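Aminopeptidase (Aneurinibacillus sp. AM-1, PDB 5IB9) probably removes amino-terminal residues from peptides as a zinc-dependent aminopeptidase, and is caught here with an inhibitor across its paired metal ions. Local coordinates at residues 230-242 against 367-380. Numbering follows the deposited sequence.
Sequences DSVEKAPGANDDA and EPWYHTPNDTLDKI. With ZN (zinc ion), chain B; ZN (zinc ion), chain C; BES (2-(3-amino-2-hydroxy-4-phenyl-butyrylamino)-4-methyl-pentanoic acid), chain H.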
loop_
_atom_site.group_PDB
_atom_site.type_symbol
_atom_site.label_atom_id
_atom_site.label_comp_id
_atom_site.label_asym_id
_atom_site.label_seq_id
_atom_site.Cartn_x
_atom_site.Cartn_y
_atom_site.Cartn_z
ATOM N N ASP A 230 -3.182 -7.200 17.649
ATOM C CA ASP A 230 -2.011 -8.120 17.646
ATOM C C ASP A 230 -1.086 -7.790 18.822
ATOM O O ASP A 230 -1.148 -6.700 19.427
ATOM C CB ASP A 230 -1.218 -7.960 16.360
ATOM C CG ASP A 230 -0.594 -6.595 16.151
ATOM O OD1 ASP A 230 -1.253 -5.519 16.359
ATOM O OD2 ASP A 230 0.600 -6.562 15.782
ATOM N N SER A 231 -0.270 -8.836 19.115
ATOM C CA SER A 231 0.776 -8.607 20.152
ATOM C C SER A 231 2.087 -9.147 19.637
ATOM O O SER A 231 2.138 -9.740 18.586
ATOM C CB SER A 231 0.397 -9.271 21.495
ATOM O OG SER A 231 0.449 -10.688 21.350
ATOM N N VAL A 232 3.175 -8.785 20.327
ATOM C CA VAL A 232 4.497 -9.341 19.858
ATOM C C VAL A 232 4.663 -10.825 20.217
ATOM O O VAL A 232 3.960 -11.358 21.089
ATOM C CB VAL A 232 5.658 -8.528 20.475
ATOM C CG1 VAL A 232 5.563 -7.047 19.980
ATOM C CG2 VAL A 232 5.757 -8.635 22.004
ATOM N N GLU A 233 5.591 -11.470 19.500
ATOM C CA GLU A 233 5.918 -12.893 19.766
ATOM C C GLU A 233 6.136 -13.163 21.284
ATOM O O GLU A 233 6.818 -12.407 21.958
ATOM C CB GLU A 233 7.232 -13.253 19.071
ATOM C CG GLU A 233 7.169 -13.506 17.547
ATOM C CD GLU A 233 6.657 -14.918 17.153
ATOM O OE1 GLU A 233 6.405 -15.150 15.917
ATOM O OE2 GLU A 233 6.500 -15.791 18.068
ATOM N N LYS A 234 5.538 -14.224 21.783
ATOM C CA LYS A 234 5.659 -14.718 23.202
ATOM C C LYS A 234 5.001 -13.834 24.249
ATOM O O LYS A 234 4.982 -14.182 25.426
ATOM C CB LYS A 234 7.171 -14.955 23.577
ATOM C CG LYS A 234 7.795 -16.036 22.765
ATOM C CD LYS A 234 9.260 -16.325 23.161
ATOM C CE LYS A 234 9.893 -17.042 21.976
ATOM N NZ LYS A 234 11.410 -16.983 21.902
ATOM N N ALA A 235 4.412 -12.669 23.865
ATOM C CA ALA A 235 3.736 -11.862 24.825
ATOM C C ALA A 235 2.233 -12.083 24.739
ATOM O O ALA A 235 1.678 -11.833 23.648
ATOM C CB ALA A 235 4.004 -10.276 24.576
ATOM N N PRO A 236 1.568 -12.523 25.798
ATOM C CA PRO A 236 0.153 -12.684 25.816
ATOM C C PRO A 236 -0.646 -11.387 25.495
ATOM O O PRO A 236 -1.848 -11.466 25.102
ATOM C CB PRO A 236 -0.174 -13.256 27.241
ATOM C CG PRO A 236 1.167 -14.078 27.594
ATOM C CD PRO A 236 2.169 -13.053 27.095
ATOM N N GLY A 237 0.007 -10.236 25.676
ATOM C CA GLY A 237 -0.602 -8.988 25.171
ATOM C C GLY A 237 -1.784 -8.559 25.941
ATOM O O GLY A 237 -2.707 -7.979 25.336
ATOM N N ALA A 238 -1.868 -8.799 27.254
ATOM C CA ALA A 238 -3.054 -8.413 27.955
ATOM C C ALA A 238 -3.139 -6.910 27.986
ATOM O O ALA A 238 -4.242 -6.346 27.795
ATOM C CB ALA A 238 -3.109 -8.946 29.424
ATOM N N ASN A 239 -2.009 -6.257 28.280
ATOM C CA ASN A 239 -2.095 -4.786 28.271
ATOM C C ASN A 239 -1.789 -4.212 26.903
ATOM O O ASN A 239 -2.431 -3.167 26.549
ATOM C CB ASN A 239 -1.184 -4.156 29.368
ATOM C CG ASN A 239 -1.641 -2.738 29.636
ATOM O OD1 ASN A 239 -2.847 -2.489 29.765
ATOM N ND2 ASN A 239 -0.681 -1.833 29.699
ATOM N N ASP A 240 -0.814 -4.794 26.194
ATOM C CA ASP A 240 -0.378 -4.322 24.881
ATOM C C ASP A 240 -0.917 -5.325 23.866
ATOM O O ASP A 240 -0.180 -6.247 23.518
ATOM C CB ASP A 240 1.213 -4.219 24.764
ATOM C CG ASP A 240 1.698 -3.523 23.553
ATOM O OD1 ASP A 240 0.665 -2.946 22.835
ATOM O OD2 ASP A 240 2.886 -3.459 22.996
ATOM N N ASP A 241 -2.143 -5.244 23.282
ATOM C CA ASP A 241 -3.049 -4.135 23.480
ATOM C C ASP A 241 -4.432 -4.711 23.613
ATOM O O ASP A 241 -5.413 -4.080 23.196
ATOM C CB ASP A 241 -2.974 -3.102 22.345
ATOM C CG ASP A 241 -3.764 -1.854 22.716
ATOM O OD1 ASP A 241 -4.036 -1.516 23.886
ATOM O OD2 ASP A 241 -4.176 -1.129 21.681
ATOM N N ALA A 242 -4.580 -5.875 24.319
ATOM C CA ALA A 242 -5.968 -6.245 24.660
ATOM C C ALA A 242 -6.725 -5.246 25.475
ATOM O O ALA A 242 -7.961 -5.112 25.314
ATOM C CB ALA A 242 -6.064 -7.679 25.300
ATOM N N GLU A 367 4.689 -0.048 32.193
ATOM C CA GLU A 367 5.079 -1.138 33.113
ATOM C C GLU A 367 6.324 -1.883 32.616
ATOM O O GLU A 367 6.733 -1.810 31.442
ATOM C CB GLU A 367 3.896 -2.068 33.173
ATOM C CG GLU A 367 3.693 -2.778 31.809
ATOM C CD GLU A 367 2.592 -2.142 31.007
ATOM O OE1 GLU A 367 2.409 -0.911 31.050
ATOM O OE2 GLU A 367 1.797 -2.934 30.382
ATOM N N PRO A 368 6.956 -2.660 33.508
ATOM C CA PRO A 368 8.108 -3.449 33.084
ATOM C C PRO A 368 7.792 -4.636 32.170
ATOM O O PRO A 368 8.724 -5.198 31.550
ATOM C CB PRO A 368 8.624 -4.022 34.404
ATOM C CG PRO A 368 8.035 -3.181 35.453
ATOM C CD PRO A 368 6.679 -2.739 34.928
ATOM N N TRP A 369 6.489 -4.966 32.047
ATOM C CA TRP A 369 6.017 -6.225 31.417
ATOM C C TRP A 369 5.749 -6.076 29.915
ATOM O O TRP A 369 5.544 -7.073 29.216
ATOM C CB TRP A 369 4.768 -6.725 32.115
ATOM C CG TRP A 369 4.767 -6.530 33.591
ATOM C CD1 TRP A 369 3.810 -5.934 34.331
ATOM C CD2 TRP A 369 5.811 -6.935 34.499
ATOM N NE1 TRP A 369 4.134 -5.967 35.669
ATOM C CE2 TRP A 369 5.379 -6.552 35.787
ATOM C CE3 TRP A 369 7.031 -7.607 34.325
ATOM C CZ2 TRP A 369 6.140 -6.789 36.945
ATOM C CZ3 TRP A 369 7.829 -7.816 35.476
ATOM C CH2 TRP A 369 7.347 -7.400 36.768
ATOM N N TYR A 370 5.873 -4.836 29.428
ATOM C CA TYR A 370 5.692 -4.488 28.071
ATOM C C TYR A 370 6.532 -5.372 27.098
ATOM O O TYR A 370 7.721 -5.451 27.278
ATOM C CB TYR A 370 6.173 -3.021 28.067
ATOM C CG TYR A 370 6.346 -2.435 26.714
ATOM C CD1 TYR A 370 5.302 -2.395 25.848
ATOM C CD2 TYR A 370 7.561 -1.876 26.330
ATOM C CE1 TYR A 370 5.441 -1.841 24.575
ATOM C CE2 TYR A 370 7.716 -1.316 25.067
ATOM C CZ TYR A 370 6.643 -1.331 24.190
ATOM O OH TYR A 370 6.789 -0.773 22.925
ATOM N N HIS A 371 5.926 -6.067 26.128
ATOM C CA HIS A 371 6.596 -6.867 25.131
ATOM C C HIS A 371 7.257 -8.116 25.719
ATOM O O HIS A 371 8.067 -8.708 25.047
ATOM C CB HIS A 371 7.521 -6.057 24.248
ATOM C CG HIS A 371 6.786 -5.169 23.259
ATOM N ND1 HIS A 371 7.438 -4.447 22.296
ATOM C CD2 HIS A 371 5.463 -4.856 23.161
ATOM C CE1 HIS A 371 6.527 -3.746 21.588
ATOM N NE2 HIS A 371 5.339 -3.958 22.126
ATOM N N THR A 372 6.781 -8.525 26.855
ATOM C CA THR A 372 7.315 -9.759 27.574
ATOM C C THR A 372 6.269 -10.795 27.792
ATOM O O THR A 372 5.055 -10.510 27.841
ATOM C CB THR A 372 7.933 -9.407 28.998
ATOM O OG1 THR A 372 6.910 -9.300 29.961
ATOM C CG2 THR A 372 8.840 -8.181 28.964
ATOM N N PRO A 373 6.695 -12.043 28.114
ATOM C CA PRO A 373 5.741 -13.030 28.564
ATOM C C PRO A 373 4.925 -12.706 29.826
ATOM O O PRO A 373 3.951 -13.373 30.131
ATOM C CB PRO A 373 6.624 -14.310 28.764
ATOM C CG PRO A 373 7.858 -14.027 28.032
ATOM C CD PRO A 373 8.093 -12.551 27.969
ATOM N N ASN A 374 5.336 -11.653 30.554
ATOM C CA ASN A 374 4.690 -11.247 31.771
ATOM C C ASN A 374 3.622 -10.186 31.504
ATOM O O ASN A 374 2.964 -9.732 32.424
ATOM C CB ASN A 374 5.754 -10.677 32.722
ATOM C CG ASN A 374 6.698 -11.795 33.234
ATOM O OD1 ASN A 374 7.893 -11.691 33.128
ATOM N ND2 ASN A 374 6.108 -12.884 33.702
ATOM N N ASP A 375 3.341 -9.877 30.206
ATOM C CA ASP A 375 2.183 -9.025 29.902
ATOM C C ASP A 375 0.873 -9.804 29.945
ATOM O O ASP A 375 0.347 -10.191 28.864
ATOM C CB ASP A 375 2.405 -8.393 28.532
ATOM C CG ASP A 375 1.251 -7.405 28.159
ATOM O OD1 ASP A 375 0.461 -7.105 29.041
ATOM O OD2 ASP A 375 1.220 -6.986 26.946
ATOM N N THR A 376 0.374 -10.070 31.146
ATOM C CA THR A 376 -0.672 -11.069 31.372
ATOM C C THR A 376 -1.801 -10.486 32.104
ATOM O O THR A 376 -1.679 -9.339 32.639
ATOM C CB THR A 376 -0.079 -12.307 32.123
ATOM O OG1 THR A 376 0.616 -11.777 33.265
ATOM C CG2 THR A 376 1.010 -12.972 31.266
ATOM N N LEU A 377 -2.900 -11.212 32.140
ATOM C CA LEU A 377 -4.121 -10.758 32.796
ATOM C C LEU A 377 -3.964 -10.327 34.258
ATOM O O LEU A 377 -4.654 -9.393 34.724
ATOM C CB LEU A 377 -5.201 -11.838 32.693
ATOM C CG LEU A 377 -6.566 -11.574 33.240
ATOM C CD1 LEU A 377 -7.281 -10.475 32.357
ATOM C CD2 LEU A 377 -7.420 -12.796 33.229
ATOM N N ASP A 378 -3.064 -11.014 34.977
ATOM C CA ASP A 378 -2.901 -10.670 36.424
ATOM C C ASP A 378 -2.252 -9.303 36.691
ATOM O O ASP A 378 -2.205 -8.834 37.837
ATOM C CB ASP A 378 -2.223 -11.824 37.172
ATOM C CG ASP A 378 -0.773 -12.000 36.826
ATOM O OD1 ASP A 378 -0.230 -11.293 35.963
ATOM O OD2 ASP A 378 -0.088 -12.883 37.458
ATOM N N LYS A 379 -1.772 -8.609 35.642
ATOM C CA LYS A 379 -1.365 -7.236 35.824
ATOM C C LYS A 379 -2.426 -6.206 35.529
ATOM O O LYS A 379 -2.181 -5.006 35.775
ATOM C CB LYS A 379 -0.215 -6.937 34.955
ATOM C CG LYS A 379 0.802 -8.033 34.712
ATOM C CD LYS A 379 1.510 -8.304 36.114
ATOM C CE LYS A 379 2.745 -9.131 35.783
ATOM N NZ LYS A 379 2.397 -10.524 35.352
ATOM N N ILE A 380 -3.612 -6.639 35.113
ATOM C CA ILE A 380 -4.644 -5.702 34.741
ATOM C C ILE A 380 -5.462 -5.144 35.933
ATOM O O ILE A 380 -5.888 -5.879 36.876
ATOM C CB ILE A 380 -5.590 -6.354 33.692
ATOM C CG1 ILE A 380 -4.735 -6.765 32.464
ATOM C CG2 ILE A 380 -6.810 -5.397 33.438
ATOM C CD1 ILE A 380 -4.245 -5.523 31.602
HETATM ZN ZN ZN B . 3.601 -3.117 21.428
HETATM ZN ZN ZN C . 0.517 -1.398 21.557
HETATM N N2 BES H . 2.152 0.274 22.618
HETATM C C1 BES H . 3.400 0.289 21.854
HETATM C C6 BES H . 3.885 1.734 21.762
HETATM C C7 BES H . 4.408 2.407 23.027
HETATM C C8 BES H . 5.188 1.728 23.995
HETATM C C12 BES H . 4.122 3.779 23.203
HETATM C C9 BES H . 5.668 2.431 25.120
HETATM C C11 BES H . 4.601 4.485 24.342
HETATM C C10 BES H . 5.367 3.797 25.296
HETATM C C2 BES H . 3.170 -0.314 20.464
HETATM O O2 BES H . 2.430 -1.489 20.791
HETATM C C3 BES H . 4.525 -0.674 19.956
HETATM O O3 BES H . 5.141 -1.555 20.546
HETATM N N1 BES H . 5.000 0.025 18.984
HETATM C C4 BES H . 6.362 -0.242 18.510
HETATM C C13 BES H . 6.541 0.758 17.381
HETATM C C14 BES H . 5.592 0.552 16.195
HETATM C C15 BES H . 6.054 1.573 15.164
HETATM C C16 BES H . 5.550 -0.873 15.640
HETATM C C5 BES H . 7.440 0.125 19.522
HETATM O O1 BES H . 8.602 -0.355 19.372
HETATM O O4 BES H . 7.220 0.889 20.479
HETATM O O HOH W 1 7.797 -11.452 24.545
HETATM O O HOH W 2 0.464 1.154 30.355
#
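Asp240 and His371 meet on one zinc ion, Asp240 OD2 binding it at 1.8 Å and His371 NE2 at 2.0 Å. The carboxylate and imidazole planes are only 9° apart, and OD2 sits at the ring edge; sharing the ion lets OD2 and NE2 lie close without a hydrogen bond between them. Asp240 OD1 holds the second zinc, so this short side chain bridges the pair; Glu273 completes the protein ligands of the first ion, His228 and Asp301 those of the second. Val232 sets its CG1 over the middle of one His371 face, 3.7 Å from the ring centroid, a CH-pi contact from a branched apolar side chain, while CE1 of Tyr370 lies over the opposite face, away from the ring centre. Such a bridged zinc pair, with a cis peptide bond following the bridging aspartate, matches the co-catalytic zinc centre of M28 family aminopeptidases, here occupied by the inhibitor.

Behind the metals, Asp375 accepts hydrogen bonds from three successive backbone amides, Ala238 to Asp240. Its extended chi1 (-177°) turns the carboxylate toward them, and an aspartate suits the place because its two oxygens can take neighbouring N-H groups: OD1 accepts from Asn239 N at 2.7 Å, and OD2 takes Asp240 N at 3.1 Å on its syn lone pair. Its own carbonyl O accepts from Ala238 N in a nearly straight bond (175°). Replacing Asp375 by an alanine removes both carboxylate acceptors, and the amides of Asn239 and Asp240 would probably lose their partners, leaving the bridging aspartate less firmly placed. Farther out, Asn239 offers ND2 to the syn lone pair of Glu367 OE2 at 2.8 Å, while its OD1 accepts from Gly304 N, a two-sided use that suits an amide.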